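Local coordinates for phage-related conserved hypothetical protein, BB2244 (Bordetella bronchiseptica, PDB 2BDV) that is of unknown function but belongs to the SOS response-associated peptidase (SRAP) family, some of whose members crosslink covalently to abasic sites in single-stranded DNA, at residues Val15-Pro20 against Pro126-Gly131; Ile95-Asp100 against Phe147-Asn152; Ala130-Trp135 against Arg175-Pro180. All coordinates share one frame; numbering follows the deposited sequence.

In the fold
Helix 11-18 lies near the N terminus, after strand 5-7. Contact 1 closes a loop of 105 residues when strand 126-133 packs against it. Strand 94-99 lies inside that loop and opens contact 2. Contact 2 closes at strand 147-151, after 46 residues, so contacts 1 and 2 cross. It ties strands 94-99 and 147-151 together across strand 126-133. Contact 3 begins on the strand where contact 1 ends, and the two share Ala130 and Gly131. It closes after 39 residues at helix 171-178 and crosses contact 2. Strand 126-133 is central: it lies between strands 94-99 and 147-151 in one mixed sheet. Contacts 1 and 3 fasten helices 11-18 and 171-178 to it.

Contact 1 (Val15-Pro20 against Pro126-Gly131); sequences VEILWP and PLLFAG
Ile17 and Pro126 make the tight part of this contact. The tip of the isoleucine, CD1, lies over the proline ring. Ile17 CD1 is 3.4 Å from Pro126 CD, closer than usual for two carbons. Pro126 CB and CG are almost as near, each 3.6 Å from Ile17 CD1, so the methyl meets much of the ring and not one corner. The side chain is extended, with chi2 at -177°, and this carries CD1 out from the helix to the strand. The two side chains cross at about a right angle. Both residues are partly exposed, so the tightest packing lies toward the outer margin of the contact.

The deeper part is looser. Leu18 and Leu128 are both buried, yet their CD1 methyls meet at an ordinary 4.1 Å. Leu128 CD1 also lies 4.3 Å from Ile17 CG2, and so faces both helix residues. The other branch of Leu18 turns to its own neighbour: Leu18 CD2 sits 3.5 Å above the Trp19 ring plane, toward its rim. The solvent side of this last helical turn carries the exposed Glu16. Trp19 is the first residue to leave the helix, although its N still bonds to Val15 O.

Met45 of strand 43-46 touches both leucines, as does Ala174 of helix 171-178. Pro171 of that helix also touches Ile17. Arg175 NE bonds to Leu18 O, so helix 11-18 is tied at its end to helix 171-178 while it packs on strand 126-133.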
loop_
_atom_site.group_PDB
_atom_site.type_symbol
_atom_site.label_atom_id
_atom_site.label_comp_id
_atom_site.label_asym_id
_atom_site.label_seq_id
_atom_site.Cartn_x
_atom_site.Cartn_y
_atom_site.Cartn_z
ATOM N N VAL A 15 -1.127 8.574 -12.637
ATOM C CA VAL A 15 -0.051 9.518 -12.903
ATOM C C VAL A 15 -0.579 10.952 -12.904
ATOM O O VAL A 15 0.049 11.848 -12.350
ATOM C CB VAL A 15 0.598 9.228 -14.268
ATOM C CG1 VAL A 15 1.539 10.366 -14.658
ATOM C CG2 VAL A 15 1.353 7.910 -14.206
ATOM N N GLU A 16 -1.730 11.154 -13.538
ATOM C CA GLU A 16 -2.351 12.473 -13.626
ATOM C C GLU A 16 -2.594 13.067 -12.236
ATOM O O GLU A 16 -2.443 14.271 -12.037
ATOM C CB GLU A 16 -3.667 12.369 -14.414
ATOM C CG GLU A 16 -4.515 13.644 -14.483
ATOM C CD GLU A 16 -3.855 14.798 -15.235
ATOM O OE1 GLU A 16 -4.481 15.876 -15.322
ATOM O OE2 GLU A 16 -2.721 14.637 -15.739
ATOM N N ILE A 17 -2.951 12.224 -11.274
ATOM C CA ILE A 17 -3.199 12.699 -9.921
ATOM C C ILE A 17 -1.906 13.015 -9.174
ATOM O O ILE A 17 -1.815 14.034 -8.484
ATOM C CB ILE A 17 -4.008 11.671 -9.112
ATOM C CG1 ILE A 17 -5.401 11.532 -9.724
ATOM C CG2 ILE A 17 -4.081 12.092 -7.651
ATOM C CD1 ILE A 17 -6.311 10.600 -8.983
ATOM N N LEU A 18 -0.902 12.152 -9.307
ATOM C CA LEU A 18 0.370 12.376 -8.619
ATOM C C LEU A 18 1.239 13.416 -9.323
ATOM O O LEU A 18 1.770 14.339 -8.696
ATOM C CB LEU A 18 1.148 11.061 -8.484
ATOM C CG LEU A 18 2.545 11.145 -7.852
ATOM C CD1 LEU A 18 2.432 11.616 -6.405
ATOM C CD2 LEU A 18 3.209 9.777 -7.915
ATOM N N TRP A 19 1.383 13.265 -10.633
ATOM C CA TRP A 19 2.190 14.190 -11.415
ATOM C C TRP A 19 1.316 14.857 -12.470
ATOM O O TRP A 19 1.416 14.548 -13.658
ATOM C CB TRP A 19 3.349 13.435 -12.080
ATOM C CG TRP A 19 4.312 12.831 -11.108
ATOM C CD1 TRP A 19 4.987 13.480 -10.111
ATOM C CD2 TRP A 19 4.750 11.465 -11.065
ATOM N NE1 TRP A 19 5.819 12.603 -9.455
ATOM C CE2 TRP A 19 5.692 11.361 -10.021
ATOM C CE3 TRP A 19 4.439 10.319 -11.811
ATOM C CZ2 TRP A 19 6.326 10.158 -9.698
ATOM C CZ3 TRP A 19 5.075 9.116 -11.490
ATOM C CH2 TRP A 19 6.003 9.048 -10.445
ATOM N N PRO A 20 0.449 15.793 -12.044
ATOM C CA PRO A 20 -0.445 16.497 -12.969
ATOM C C PRO A 20 0.302 17.071 -14.161
ATOM O O PRO A 20 1.357 17.684 -14.003
ATOM C CB PRO A 20 -1.065 17.582 -12.093
ATOM C CG PRO A 20 -1.085 16.940 -10.737
ATOM C CD PRO A 20 0.286 16.303 -10.673
ATOM N N PRO A 126 -8.762 8.043 -6.964
ATOM C CA PRO A 126 -7.649 7.119 -6.721
ATOM C C PRO A 126 -6.831 7.529 -5.503
ATOM O O PRO A 126 -6.543 8.709 -5.307
ATOM C CB PRO A 126 -6.846 7.205 -8.015
ATOM C CG PRO A 126 -7.923 7.390 -9.038
ATOM C CD PRO A 126 -8.818 8.426 -8.388
ATOM N N LEU A 127 -6.452 6.550 -4.693
ATOM C CA LEU A 127 -5.691 6.811 -3.485
ATOM C C LEU A 127 -4.194 6.602 -3.706
ATOM O O LEU A 127 -3.786 5.789 -4.534
ATOM C CB LEU A 127 -6.187 5.887 -2.375
ATOM C CG LEU A 127 -7.707 5.690 -2.340
ATOM C CD1 LEU A 127 -8.020 4.615 -1.320
ATOM C CD2 LEU A 127 -8.431 6.994 -1.997
ATOM N N LEU A 128 -3.373 7.338 -2.964
ATOM C CA LEU A 128 -1.931 7.197 -3.097
ATOM C C LEU A 128 -1.377 6.635 -1.793
ATOM O O LEU A 128 -1.052 7.395 -0.876
ATOM C CB LEU A 128 -1.292 8.560 -3.424
ATOM C CG LEU A 128 -1.903 9.322 -4.615
ATOM C CD1 LEU A 128 -1.207 10.671 -4.782
ATOM C CD2 LEU A 128 -1.786 8.512 -5.888
ATOM N N PHE A 129 -1.281 5.304 -1.705
ATOM C CA PHE A 129 -0.770 4.669 -0.487
ATOM C C PHE A 129 0.737 4.819 -0.411
ATOM O O PHE A 129 1.437 4.612 -1.394
ATOM C CB PHE A 129 -1.110 3.159 -0.409
ATOM C CG PHE A 129 -2.588 2.848 -0.353
ATOM C CD1 PHE A 129 -3.517 3.829 -0.024
ATOM C CD2 PHE A 129 -3.048 1.566 -0.655
ATOM C CE1 PHE A 129 -4.876 3.543 -0.007
ATOM C CE2 PHE A 129 -4.401 1.275 -0.638
ATOM C CZ PHE A 129 -5.318 2.264 -0.314
ATOM N N ALA A 130 1.224 5.192 0.766
ATOM C CA ALA A 130 2.651 5.342 1.000
ATOM C C ALA A 130 3.207 3.927 1.151
ATOM O O ALA A 130 2.572 3.064 1.762
ATOM C CB ALA A 130 2.889 6.137 2.270
ATOM N N GLY A 131 4.388 3.688 0.592
ATOM C CA GLY A 131 4.984 2.367 0.688
ATOM C C GLY A 131 6.496 2.380 0.753
ATOM O O GLY A 131 7.134 3.387 0.460
#

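Contact 2 (Ile95-Asp100 against Phe147-Asn152); sequences ILVPAD and FAIVTN
Ile95 and Phe147 meet through a CH-pi contact. Ile95 CD1 lies over one face of the ring, 4.1 Å from its centroid and 22° off the normal. It is displaced toward the CG end, where Ile95 CD1 to Phe147 CG is 3.8 Å. In Phe147, chi1 of 69° puts CG between the backbone N and the carbonyl carbon, and the ring reaches back under strand 94-99. Trp60 stacks with the same ring.

The remaining contacts are apolar and centre on one methyl. Val97 CG2 approaches the ring obliquely, 3.4 Å from Phe147 CE2. The same Val97 CG2 is also 3.4 Å from Ile149 CD1, a tight fit for two methyls. The Ile149 side chain bends at chi2, so its end comes nearer to Val97 than its CB bond would suggest. All four residues are buried near the centre of the chain.

Strand 126-133 separates these two strands and runs antiparallel to each. In a flat sheet the two would be parallel. Their short axes are instead 79° apart, at a closest approach of 8.4 Å. This marks a strongly twisted mixed sheet, with the four side chains packed together in the core of the SRAP-family fold.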
loop_
_atom_site.group_PDB
_atom_site.type_symbol
_atom_site.label_atom_id
_atom_site.label_comp_id
_atom_site.label_asym_id
_atom_site.label_seq_id
_atom_site.Cartn_x
_atom_site.Cartn_y
_atom_site.Cartn_z
ATOM N N ILE A 95 8.087 4.626 -1.975
ATOM C CA ILE A 95 7.274 4.514 -3.179
ATOM C C ILE A 95 5.804 4.758 -2.849
ATOM O O ILE A 95 5.416 4.859 -1.684
ATOM C CB ILE A 95 7.378 3.101 -3.807
ATOM C CG1 ILE A 95 6.656 2.078 -2.923
ATOM C CG2 ILE A 95 8.842 2.702 -3.958
ATOM C CD1 ILE A 95 6.319 0.752 -3.623
ATOM N N LEU A 96 4.994 4.842 -3.892
ATOM C CA LEU A 96 3.568 5.025 -3.735
ATOM C C LEU A 96 2.891 3.872 -4.465
ATOM O O LEU A 96 3.367 3.421 -5.507
ATOM C CB LEU A 96 3.121 6.362 -4.336
ATOM C CG LEU A 96 3.717 7.585 -3.643
ATOM C CD1 LEU A 96 3.642 8.802 -4.539
ATOM C CD2 LEU A 96 2.971 7.820 -2.329
ATOM N N VAL A 97 1.796 3.380 -3.892
ATOM C CA VAL A 97 1.024 2.306 -4.496
ATOM C C VAL A 97 -0.380 2.836 -4.743
ATOM O O VAL A 97 -1.169 2.997 -3.803
ATOM C CB VAL A 97 0.901 1.076 -3.574
ATOM C CG1 VAL A 97 0.044 0.018 -4.256
ATOM C CG2 VAL A 97 2.276 0.507 -3.254
ATOM N N PRO A 98 -0.713 3.125 -6.007
ATOM C CA PRO A 98 -2.045 3.637 -6.328
ATOM C C PRO A 98 -3.127 2.578 -6.106
ATOM O O PRO A 98 -2.883 1.380 -6.280
ATOM C CB PRO A 98 -1.904 4.046 -7.789
ATOM C CG PRO A 98 -0.889 3.099 -8.305
ATOM C CD PRO A 98 0.132 3.078 -7.209
ATOM N N ALA A 99 -4.318 3.036 -5.715
ATOM C CA ALA A 99 -5.445 2.152 -5.452
ATOM C C ALA A 99 -6.794 2.874 -5.425
ATOM O O ALA A 99 -6.920 3.990 -4.914
ATOM C CB ALA A 99 -5.231 1.429 -4.128
ATOM N N ASP A 100 -7.806 2.214 -5.970
ATOM C CA ASP A 100 -9.147 2.771 -5.990
ATOM C C ASP A 100 -9.806 2.476 -4.643
ATOM O O ASP A 100 -10.773 3.132 -4.247
ATOM C CB ASP A 100 -9.914 2.149 -7.157
ATOM C CG ASP A 100 -9.326 2.550 -8.500
ATOM O OD1 ASP A 100 -9.690 3.628 -9.007
ATOM O OD2 ASP A 100 -8.474 1.812 -9.040
ATOM N N PHE A 147 7.813 -5.000 -1.489
ATOM C CA PHE A 147 7.485 -3.820 -0.692
ATOM C C PHE A 147 6.355 -4.072 0.298
ATOM O O PHE A 147 5.702 -5.109 0.250
ATOM C CB PHE A 147 7.110 -2.634 -1.597
ATOM C CG PHE A 147 5.804 -2.804 -2.336
ATOM C CD1 PHE A 147 5.790 -3.231 -3.658
ATOM C CD2 PHE A 147 4.588 -2.511 -1.716
ATOM C CE1 PHE A 147 4.589 -3.363 -4.361
ATOM C CE2 PHE A 147 3.373 -2.639 -2.410
ATOM C CZ PHE A 147 3.375 -3.066 -3.737
ATOM N N ALA A 148 6.148 -3.126 1.209
ATOM C CA ALA A 148 5.062 -3.222 2.175
ATOM C C ALA A 148 4.289 -1.889 2.140
ATOM O O ALA A 148 4.879 -0.833 1.893
ATOM C CB ALA A 148 5.617 -3.480 3.572
ATOM N N ILE A 149 2.976 -1.934 2.356
ATOM C CA ILE A 149 2.174 -0.711 2.377
ATOM C C ILE A 149 2.280 -0.124 3.785
ATOM O O ILE A 149 2.123 -0.849 4.759
ATOM C CB ILE A 149 0.664 -0.983 2.089
ATOM C CG1 ILE A 149 0.492 -1.665 0.732
ATOM C CG2 ILE A 149 -0.121 0.326 2.074
ATOM C CD1 ILE A 149 1.261 -0.976 -0.366
ATOM N N VAL A 150 2.569 1.172 3.901
ATOM C CA VAL A 150 2.656 1.795 5.230
ATOM C C VAL A 150 1.240 1.844 5.800
ATOM O O VAL A 150 0.339 2.393 5.171
ATOM C CB VAL A 150 3.190 3.231 5.175
ATOM C CG1 VAL A 150 3.194 3.832 6.581
ATOM C CG2 VAL A 150 4.586 3.249 4.582
ATOM N N THR A 151 1.063 1.262 6.984
ATOM C CA THR A 151 -0.228 1.198 7.661
ATOM C C THR A 151 -0.238 1.920 9.020
ATOM O O THR A 151 0.790 2.036 9.690
ATOM C CB THR A 151 -0.637 -0.267 7.899
ATOM O OG1 THR A 151 0.441 -0.956 8.546
ATOM C CG2 THR A 151 -0.948 -0.963 6.572
ATOM N N ASN A 152 -1.420 2.372 9.427
ATOM C CA ASN A 152 -1.593 3.072 10.690
ATOM C C ASN A 152 -2.247 2.128 11.679
ATOM O O ASN A 152 -3.442 2.238 11.971
ATOM C CB ASN A 152 -2.482 4.293 10.483
ATOM C CG ASN A 152 -2.476 5.229 11.671
ATOM O OD1 ASN A 152 -3.111 6.281 11.639
ATOM N ND2 ASN A 152 -1.758 4.851 12.728
#

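Contact 3 (Ala130-Trp135 against Arg175-Pro180); sequences AGLSAW and REWVDP
Trp177 extends from its helix with CG opposite the backbone N, chi1 174°, and this lays the indole against strand 126-133. Leu132 has chi1 of -65°; its CD1 runs on extended, and the other branch, CD2, turns to the CZ2-CH2 end of the indole.

Three residues in a row then touch the ring in three ways. Ala130 CB lies over one face, offset toward the rim, with Trp177 CE2 4.1 Å away. The carbonyl of Gly131 comes to the edge, near the ring plane. Its O is 3.6 Å from Trp177 NE1 and 3.7 Å from Trp177 CZ2. That is proximity only, because the indole N-H is used by Ile95 O of strand 94-99. Leu132 CD2 approaches obliquely, 3.9 Å from Trp177 CZ2, and its side chain crosses the tryptophan at about a right angle. The ring is thus packed by the strand and fixed in rotation by its bond to Ile95.

Just beyond, the strand ends in an ST turn. Ser133 OG accepts from Trp135 N at 3.0 Å, with a nearly straight angle of 166°.

Ala187 and Leu191 of helix 184-191 also touch Trp177, and Leu191 reaches Ala130 as well. Leu96 adds contact from strand 94-99. The indole therefore joins helices 171-178 and 184-191 to two adjacent strands of the mixed sheet.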
loop_
_atom_site.group_PDB
_atom_site.type_symbol
_atom_site.label_atom_id
_atom_site.label_comp_id
_atom_site.label_asym_id
_atom_site.label_seq_id
_atom_site.Cartn_x
_atom_site.Cartn_y
_atom_site.Cartn_z
ATOM N N ALA A 130 1.224 5.192 0.766
ATOM C CA ALA A 130 2.651 5.342 1.000
ATOM C C ALA A 130 3.207 3.927 1.151
ATOM O O ALA A 130 2.572 3.064 1.762
ATOM C CB ALA A 130 2.889 6.137 2.270
ATOM N N GLY A 131 4.388 3.688 0.592
ATOM C CA GLY A 131 4.984 2.367 0.688
ATOM C C GLY A 131 6.496 2.380 0.753
ATOM O O GLY A 131 7.134 3.387 0.460
ATOM N N LEU A 132 7.067 1.247 1.142
ATOM C CA LEU A 132 8.512 1.101 1.253
ATOM C C LEU A 132 8.927 -0.168 0.510
ATOM O O LEU A 132 8.394 -1.255 0.754
ATOM C CB LEU A 132 8.922 1.010 2.729
ATOM C CG LEU A 132 8.677 2.238 3.614
ATOM C CD1 LEU A 132 9.011 1.906 5.065
ATOM C CD2 LEU A 132 9.531 3.400 3.119
ATOM N N SER A 133 9.887 -0.022 -0.389
ATOM C CA SER A 133 10.347 -1.147 -1.181
ATOM C C SER A 133 11.851 -1.350 -1.061
ATOM O O SER A 133 12.609 -0.401 -0.856
ATOM C CB SER A 133 9.957 -0.920 -2.650
ATOM O OG SER A 133 10.622 -1.816 -3.520
ATOM N N ALA A 134 12.271 -2.602 -1.174
ATOM C CA ALA A 134 13.677 -2.935 -1.102
ATOM C C ALA A 134 14.193 -3.174 -2.516
ATOM O O ALA A 134 15.319 -3.627 -2.709
ATOM C CB ALA A 134 13.881 -4.176 -0.252
ATOM N N TRP A 135 13.377 -2.896 -3.522
ATOM C CA TRP A 135 13.873 -3.103 -4.869
ATOM C C TRP A 135 14.717 -1.895 -5.267
ATOM O O TRP A 135 14.478 -0.777 -4.809
ATOM C CB TRP A 135 12.726 -3.283 -5.861
ATOM C CG TRP A 135 13.214 -3.449 -7.260
ATOM C CD1 TRP A 135 13.614 -4.607 -7.861
ATOM C CD2 TRP A 135 13.374 -2.415 -8.236
ATOM N NE1 TRP A 135 14.009 -4.356 -9.158
ATOM C CE2 TRP A 135 13.869 -3.015 -9.411
ATOM C CE3 TRP A 135 13.145 -1.033 -8.230
ATOM C CZ2 TRP A 135 14.141 -2.286 -10.569
ATOM C CZ3 TRP A 135 13.413 -0.305 -9.376
ATOM C CH2 TRP A 135 13.905 -0.933 -10.534
ATOM N N ARG A 175 3.872 13.627 -3.566
ATOM C CA ARG A 175 5.002 14.014 -4.404
ATOM C C ARG A 175 6.229 14.201 -3.538
ATOM O O ARG A 175 7.318 13.778 -3.900
ATOM C CB ARG A 175 4.723 15.328 -5.141
ATOM C CG ARG A 175 3.626 15.231 -6.165
ATOM C CD ARG A 175 3.173 16.594 -6.659
ATOM N NE ARG A 175 1.824 16.457 -7.196
ATOM C CZ ARG A 175 0.801 17.231 -6.868
ATOM N NH1 ARG A 175 0.966 18.225 -6.002
ATOM N NH2 ARG A 175 -0.396 16.981 -7.380
ATOM N N GLU A 176 6.058 14.843 -2.390
ATOM C CA GLU A 176 7.196 15.058 -1.510
ATOM C C GLU A 176 7.740 13.714 -1.039
ATOM O O GLU A 176 8.946 13.528 -0.971
ATOM C CB GLU A 176 6.785 15.894 -0.312
ATOM C CG GLU A 176 7.795 16.949 0.068
ATOM C CD GLU A 176 7.322 17.743 1.260
ATOM O OE1 GLU A 176 6.090 17.901 1.390
ATOM O OE2 GLU A 176 8.164 18.211 2.056
ATOM N N TRP A 177 6.845 12.778 -0.728
ATOM C CA TRP A 177 7.257 11.459 -0.272
ATOM C C TRP A 177 8.160 10.734 -1.278
ATOM O O TRP A 177 9.197 10.202 -0.897
ATOM C CB TRP A 177 6.015 10.612 0.049
ATOM C CG TRP A 177 6.283 9.159 0.396
ATOM C CD1 TRP A 177 6.108 8.074 -0.424
ATOM C CD2 TRP A 177 6.711 8.638 1.661
ATOM N NE1 TRP A 177 6.394 6.911 0.255
ATOM C CE2 TRP A 177 6.772 7.227 1.533
ATOM C CE3 TRP A 177 7.053 9.223 2.889
ATOM C CZ2 TRP A 177 7.157 6.394 2.594
ATOM C CZ3 TRP A 177 7.434 8.394 3.941
ATOM C CH2 TRP A 177 7.485 6.992 3.783
ATOM N N VAL A 178 7.792 10.734 -2.559
ATOM C CA VAL A 178 8.589 10.041 -3.576
ATOM C C VAL A 178 9.851 10.803 -4.039
ATOM O O VAL A 178 10.724 10.225 -4.690
ATOM C CB VAL A 178 7.717 9.688 -4.823
ATOM C CG1 VAL A 178 7.204 10.967 -5.492
ATOM C CG2 VAL A 178 8.534 8.881 -5.830
ATOM N N ASP A 179 9.940 12.086 -3.688
ATOM C CA ASP A 179 11.067 12.964 -4.046
ATOM C C ASP A 179 12.335 12.560 -3.284
ATOM O O ASP A 179 12.448 12.786 -2.075
ATOM C CB ASP A 179 10.698 14.426 -3.727
ATOM C CG ASP A 179 11.662 15.449 -4.346
ATOM O OD1 ASP A 179 11.238 16.614 -4.529
ATOM O OD2 ASP A 179 12.829 15.106 -4.631
ATOM N N PRO A 180 13.311 11.972 -3.990
ATOM C CA PRO A 180 14.568 11.535 -3.378
ATOM C C PRO A 180 15.295 12.640 -2.603
ATOM O O PRO A 180 16.122 12.359 -1.735
ATOM C CB PRO A 180 15.367 11.016 -4.572
ATOM C CG PRO A 180 14.873 11.847 -5.702
ATOM C CD PRO A 180 13.385 11.903 -5.460
#